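Local coordinates for putative glyoxalase superfamily protein (Ralstonia eutropha, PDB 3IUZ) that probably works as an iron(II)-dependent dioxygenase of the 2-oxoadipate dioxygenase/decarboxylase family, forming 2-hydroxyglutarate, at residues A[113-118]-A[139-144]; A[240-245]-A[321-326]. All coordinates share one frame; numbering follows the deposited sequence. Where two conformers were deposited one is given.

Contact 1. Residues A[113-118]-A[139-144]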
loop_
_atom_site.group_PDB
_atom_site.type_symbol
_atom_site.label_atom_id
_atom_site.label_comp_id
_atom_site.label_asym_id
_atom_site.label_seq_id
_atom_site.Cartn_x
_atom_site.Cartn_y
_atom_site.Cartn_z
ATOM N N ARG A 113 12.324 -7.353 4.907
ATOM C CA ARG A 113 12.512 -8.777 4.785
ATOM C C ARG A 113 11.167 -9.439 4.805
ATOM O O ARG A 113 10.257 -8.989 5.487
ATOM C CB ARG A 113 13.271 -9.322 5.983
ATOM C CG ARG A 113 14.674 -8.793 6.082
ATOM C CD ARG A 113 15.312 -9.286 7.375
ATOM N NE ARG A 113 16.689 -8.828 7.462
ATOM C CZ ARG A 113 17.361 -8.660 8.605
ATOM N NH1 ARG A 113 16.772 -8.887 9.781
ATOM N NH2 ARG A 113 18.633 -8.244 8.575
ATOM N N LEU A 114 11.048 -10.538 4.080
ATOM C CA LEU A 114 9.862 -11.376 4.127
ATOM C C LEU A 114 9.569 -11.740 5.563
ATOM O O LEU A 114 10.455 -12.194 6.293
ATOM C CB LEU A 114 10.081 -12.645 3.293
ATOM C CG LEU A 114 8.923 -13.623 3.234
ATOM C CD1 LEU A 114 7.747 -13.017 2.453
ATOM C CD2 LEU A 114 9.469 -14.945 2.650
ATOM N N ASN A 115 8.340 -11.514 5.989
ATOM C CA ASN A 115 7.961 -11.851 7.354
ATOM C C ASN A 115 6.841 -12.901 7.470
ATOM O O ASN A 115 6.516 -13.295 8.565
ATOM C CB ASN A 115 7.571 -10.573 8.089
ATOM C CG ASN A 115 7.615 -10.711 9.591
ATOM O OD1 ASN A 115 8.591 -11.190 10.131
ATOM N ND2 ASN A 115 6.573 -10.226 10.277
ATOM N N GLY A 116 6.242 -13.325 6.364
ATOM C CA GLY A 116 5.117 -14.254 6.439
ATOM C C GLY A 116 4.611 -14.593 5.045
ATOM O O GLY A 116 4.662 -13.755 4.141
ATOM N N ASN A 117 4.153 -15.831 4.916
ATOM C CA ASN A 117 3.610 -16.346 3.678
ATOM C C ASN A 117 2.178 -16.768 3.939
ATOM O O ASN A 117 1.914 -17.579 4.836
ATOM C CB ASN A 117 4.421 -17.541 3.193
ATOM C CG ASN A 117 3.925 -18.076 1.863
ATOM O OD1 ASN A 117 3.998 -17.399 0.844
ATOM N ND2 ASN A 117 3.410 -19.295 1.876
ATOM N N TYR A 118 1.252 -16.187 3.181
ATOM C CA TYR A 118 -0.167 -16.407 3.409
ATOM C C TYR A 118 -0.898 -16.774 2.126
ATOM O O TYR A 118 -1.323 -15.891 1.403
ATOM C CB TYR A 118 -0.781 -15.130 3.963
ATOM C CG TYR A 118 -0.078 -14.682 5.202
ATOM C CD1 TYR A 118 -0.331 -15.301 6.416
ATOM C CD2 TYR A 118 0.911 -13.695 5.150
ATOM C CE1 TYR A 118 0.352 -14.925 7.556
ATOM C CE2 TYR A 118 1.591 -13.300 6.279
ATOM C CZ TYR A 118 1.295 -13.915 7.488
ATOM O OH TYR A 118 1.954 -13.532 8.621
ATOM N N ILE A 139 7.861 0.433 11.980
ATOM C CA ILE A 139 7.695 0.865 10.601
ATOM C C ILE A 139 6.572 0.021 10.018
ATOM O O ILE A 139 6.497 -1.178 10.299
ATOM C CB ILE A 139 9.015 0.683 9.812
ATOM C CG1 ILE A 139 10.020 1.772 10.241
ATOM C CG2 ILE A 139 8.757 0.724 8.323
ATOM C CD1 ILE A 139 11.440 1.540 9.680
ATOM N N ALA A 140 5.672 0.602 9.239
ATOM C CA ALA A 140 4.574 -0.167 8.658
ATOM C C ALA A 140 5.095 -1.320 7.850
ATOM O O ALA A 140 6.115 -1.175 7.158
ATOM C CB ALA A 140 3.722 0.707 7.722
ATOM N N GLN A 141 4.370 -2.437 7.885
ATOM C CA GLN A 141 4.668 -3.561 7.032
ATOM C C GLN A 141 4.063 -3.307 5.663
ATOM O O GLN A 141 3.181 -2.447 5.523
ATOM C CB GLN A 141 4.130 -4.852 7.584
ATOM C CG GLN A 141 4.833 -5.349 8.803
ATOM C CD GLN A 141 4.295 -6.704 9.222
ATOM O OE1 GLN A 141 4.730 -7.755 8.723
ATOM N NE2 GLN A 141 3.310 -6.692 10.114
ATOM N N PHE A 142 4.543 -4.055 4.669
ATOM C CA PHE A 142 3.913 -4.129 3.361
ATOM C C PHE A 142 3.318 -5.505 3.228
ATOM O O PHE A 142 3.993 -6.540 3.508
ATOM C CB PHE A 142 4.911 -3.923 2.242
ATOM C CG PHE A 142 5.229 -2.488 1.971
ATOM C CD1 PHE A 142 6.114 -1.788 2.772
ATOM C CD2 PHE A 142 4.585 -1.817 0.943
ATOM C CE1 PHE A 142 6.380 -0.437 2.532
ATOM C CE2 PHE A 142 4.839 -0.486 0.687
ATOM C CZ PHE A 142 5.722 0.221 1.459
ATOM N N PHE A 143 2.069 -5.564 2.767
ATOM C CA PHE A 143 1.447 -6.843 2.463
ATOM C C PHE A 143 1.292 -6.854 0.949
ATOM O O PHE A 143 0.631 -5.989 0.407
ATOM C CB PHE A 143 0.116 -7.012 3.193
ATOM C CG PHE A 143 -0.390 -8.423 3.160
ATOM C CD1 PHE A 143 -1.074 -8.905 2.050
ATOM C CD2 PHE A 143 -0.167 -9.285 4.211
ATOM C CE1 PHE A 143 -1.554 -10.208 2.020
ATOM C CE2 PHE A 143 -0.634 -10.581 4.173
ATOM C CZ PHE A 143 -1.312 -11.050 3.082
ATOM N N VAL A 144 1.990 -7.761 0.273
ATOM C CA VAL A 144 1.980 -7.787 -1.178
ATOM C C VAL A 144 1.372 -9.074 -1.618
ATOM O O VAL A 144 1.867 -10.159 -1.272
ATOM C CB VAL A 144 3.404 -7.678 -1.764
ATOM C CG1 VAL A 144 3.314 -7.652 -3.324
ATOM C CG2 VAL A 144 4.100 -6.399 -1.188
HETATM O O HOH W 1 3.954 -10.600 9.071
#
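Tyr118 overlaps only marginally with Phe143: its CD2 lies 3.6 Å from Phe143 CE2 and 4.0 Å from Phe143 CZ. The planes are inclined by just 28°, but the ring centroids of Tyr118 and Phe143 stand 5.8 Å apart, so the rings are slid past each other and barely overlap, which is less than a full stack. The CB of Phe143 does not itself point at the facing strand; with CG trans to the backbone N (chi1 -167°) its ring swings over to Tyr118. The second point of meeting is polar. Asn115 ND2 donates a weak hydrogen bond of 3.5 Å to Gln141 OE1, bent to 147° at the hydrogen, and the two amides are steeply turned against each other. A water bridges the same two atoms, accepting from Asn115 ND2 at 2.9 Å and donating to Gln141 OE1 at 3.0 Å. Gln141 NE2 is bound to Leu323 O, which helps fix the rotation of its amide. Strands 112-120 and 141-147 both pair antiparallel with strand 125-132, so the contact joins next-but-one strands across a shared sheet face, with Asn115 itself in a classic beta bulge, where it and Gly116 both face Ser129, in the mixed sheet of this glyoxalase-clan fold.

Contact 2. Residues A[240-245]-A[321-326]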
loop_
_atom_site.group_PDB
_atom_site.type_symbol
_atom_site.label_atom_id
_atom_site.label_comp_id
_atom_site.label_asym_id
_atom_site.label_seq_id
_atom_site.Cartn_x
_atom_site.Cartn_y
_atom_site.Cartn_z
ATOM N N THR A 240 -3.892 0.402 6.944
ATOM C CA THR A 240 -4.365 -0.110 8.220
ATOM C C THR A 240 -3.750 0.616 9.383
ATOM O O THR A 240 -2.540 0.917 9.390
ATOM C CB THR A 240 -4.080 -1.611 8.315
ATOM O OG1 THR A 240 -4.699 -2.253 7.204
ATOM C CG2 THR A 240 -4.597 -2.265 9.639
ATOM N N ASP A 241 -4.573 0.854 10.394
ATOM C CA ASP A 241 -4.242 1.750 11.509
ATOM C C ASP A 241 -4.298 0.846 12.720
ATOM O O ASP A 241 -5.314 0.175 12.947
ATOM C CB ASP A 241 -5.292 2.873 11.546
ATOM C CG ASP A 241 -5.119 3.875 12.671
ATOM O OD1 ASP A 241 -4.243 3.718 13.562
ATOM O OD2 ASP A 241 -5.896 4.878 12.653
ATOM N N ARG A 242 -3.197 0.816 13.473
ATOM C CA ARG A 242 -3.079 -0.062 14.630
ATOM C C ARG A 242 -3.636 0.640 15.870
ATOM O O ARG A 242 -3.080 1.665 16.317
ATOM C CB ARG A 242 -1.624 -0.487 14.875
ATOM C CG ARG A 242 -1.498 -1.516 15.987
ATOM C CD ARG A 242 -0.007 -1.786 16.335
ATOM N NE ARG A 242 0.756 -2.166 15.135
ATOM C CZ ARG A 242 2.069 -2.251 15.067
ATOM N NH1 ARG A 242 2.808 -1.912 16.119
ATOM N NH2 ARG A 242 2.660 -2.664 13.943
ATOM N N VAL A 243 -4.727 0.098 16.409
ATOM C CA VAL A 243 -5.469 0.719 17.508
ATOM C C VAL A 243 -5.542 -0.232 18.679
ATOM O O VAL A 243 -5.303 -1.455 18.547
ATOM C CB VAL A 243 -6.907 1.183 17.075
ATOM C CG1 VAL A 243 -6.815 2.248 15.945
ATOM C CG2 VAL A 243 -7.779 -0.020 16.590
ATOM N N ASP A 244 -5.866 0.327 19.853
ATOM C CA ASP A 244 -5.931 -0.462 21.083
ATOM C C ASP A 244 -7.066 -1.438 21.078
ATOM O O ASP A 244 -6.951 -2.502 21.688
ATOM C CB ASP A 244 -6.161 0.423 22.310
ATOM C CG ASP A 244 -4.962 1.296 22.658
ATOM O OD1 ASP A 244 -3.801 0.945 22.310
ATOM O OD2 ASP A 244 -5.209 2.338 23.308
ATOM N N ASP A 245 -8.187 -1.077 20.454
ATOM C CA ASP A 245 -9.388 -1.888 20.538
ATOM C C ASP A 245 -10.310 -1.733 19.347
ATOM O O ASP A 245 -11.114 -0.802 19.288
ATOM C CB ASP A 245 -10.183 -1.565 21.835
ATOM C CG ASP A 245 -11.545 -2.295 21.906
ATOM O OD1 ASP A 245 -11.759 -3.370 21.314
ATOM O OD2 ASP A 245 -12.440 -1.757 22.557
ATOM N N VAL A 321 4.969 -7.601 19.747
ATOM C CA VAL A 321 3.670 -7.560 19.102
ATOM C C VAL A 321 3.555 -8.720 18.087
ATOM O O VAL A 321 4.534 -9.041 17.419
ATOM C CB VAL A 321 3.576 -6.171 18.354
ATOM C CG1 VAL A 321 2.494 -6.162 17.302
ATOM C CG2 VAL A 321 3.368 -5.069 19.363
ATOM N N ASP A 322 2.394 -9.346 17.971
ATOM C CA ASP A 322 2.184 -10.371 16.938
ATOM C C ASP A 322 2.007 -9.657 15.572
ATOM O O ASP A 322 1.006 -8.985 15.337
ATOM C CB ASP A 322 0.978 -11.254 17.263
ATOM C CG ASP A 322 0.802 -12.406 16.296
ATOM O OD1 ASP A 322 1.226 -12.288 15.123
ATOM O OD2 ASP A 322 0.211 -13.452 16.701
ATOM N N LEU A 323 2.985 -9.823 14.684
ATOM C CA LEU A 323 3.004 -9.125 13.407
ATOM C C LEU A 323 2.387 -9.975 12.286
ATOM O O LEU A 323 2.461 -9.612 11.115
ATOM C CB LEU A 323 4.439 -8.700 13.024
ATOM C CG LEU A 323 5.108 -7.654 13.908
ATOM C CD1 LEU A 323 6.574 -7.522 13.465
ATOM C CD2 LEU A 323 4.372 -6.226 13.942
ATOM N N GLY A 324 1.734 -11.072 12.648
ATOM C CA GLY A 324 1.258 -12.006 11.634
ATOM C C GLY A 324 0.004 -11.496 10.944
ATOM O O GLY A 324 -0.663 -10.545 11.404
ATOM N N PHE A 325 -0.329 -12.152 9.849
ATOM C CA PHE A 325 -1.595 -11.941 9.152
ATOM C C PHE A 325 -2.346 -13.273 9.040
ATOM O O PHE A 325 -3.168 -13.440 8.128
ATOM C CB PHE A 325 -1.339 -11.345 7.764
ATOM C CG PHE A 325 -0.673 -9.997 7.799
ATOM C CD1 PHE A 325 0.708 -9.876 8.008
ATOM C CD2 PHE A 325 -1.417 -8.831 7.657
ATOM C CE1 PHE A 325 1.308 -8.628 8.049
ATOM C CE2 PHE A 325 -0.784 -7.584 7.668
ATOM C CZ PHE A 325 0.570 -7.492 7.859
ATOM N N ASP A 326 -2.025 -14.197 9.956
ATOM C CA ASP A 326 -2.578 -15.553 10.002
ATOM C C ASP A 326 -4.070 -15.581 9.616
ATOM O O ASP A 326 -4.890 -14.692 10.015
ATOM C CB ASP A 326 -2.457 -16.206 11.421
ATOM C CG ASP A 326 -1.010 -16.287 11.959
ATOM O OD1 ASP A 326 -0.039 -16.072 11.202
ATOM O OD2 ASP A 326 -0.851 -16.594 13.170
#
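Arg242, Val321 and Leu323 account for the whole of a small interface, about 90 Å² with both sides summed. Val321 CG1 sits over one face of the Arg242 guanidinium, at 4.4 Å from Arg242 NH1, while Leu323 CD2 approaches obliquely to 4.0 Å from Arg242 NH2. No hydrogen bond crosses between the segments, so the evidence is for loose apolar packing against a planar cation. The arginine chain leaves the backbone extended and then turns at chi3 (-54°), which carries its head group to the two aliphatic tips. Its charge is met elsewhere: NE forms a salt bridge with Asp81, and NH1 binds Glu137 O. Between Val321 and Leu323, Asp322 shapes the backbone of the irregular segment. Its OD1 accepts from Gly324 N at 2.8 Å with an N-H...O angle of 157°, an Asx turn, and its OD2 is salt-bridged to Arg271. Segment 321-326 is thus reached by the Arg242 side chain from strand 238-242, which runs between strands 80-87 and 293-306 in the sheet; beyond the contact, Asp245 caps the N terminus of helix 246-252, and Leu323 also touches Asn115 on strand 112-120.

From the N terminus, contact 1 comes first: it closes the excursion from strand 112-120 through strand 125-132 to strand 141-147. Contact 2 opens only after this, at strand 238-242, and closes a longer excursion through helix 246-252 and strands 275-276, 281-287 and 293-306. The two are therefore in series, neither nested nor crossed. In space they adjoin, with centres about 12 Å apart, and both reach the same mixed sheet. The junction is direct: Tyr118 OH lies 2.9 Å from Phe325 N, a probable hydrogen bond, and 3.4 Å from Gly324 CA. With Leu323 O also meeting Gln141 NE2 on strand 141-147, segment 321-326 bridges strand 238-242 and both strands of contact 1.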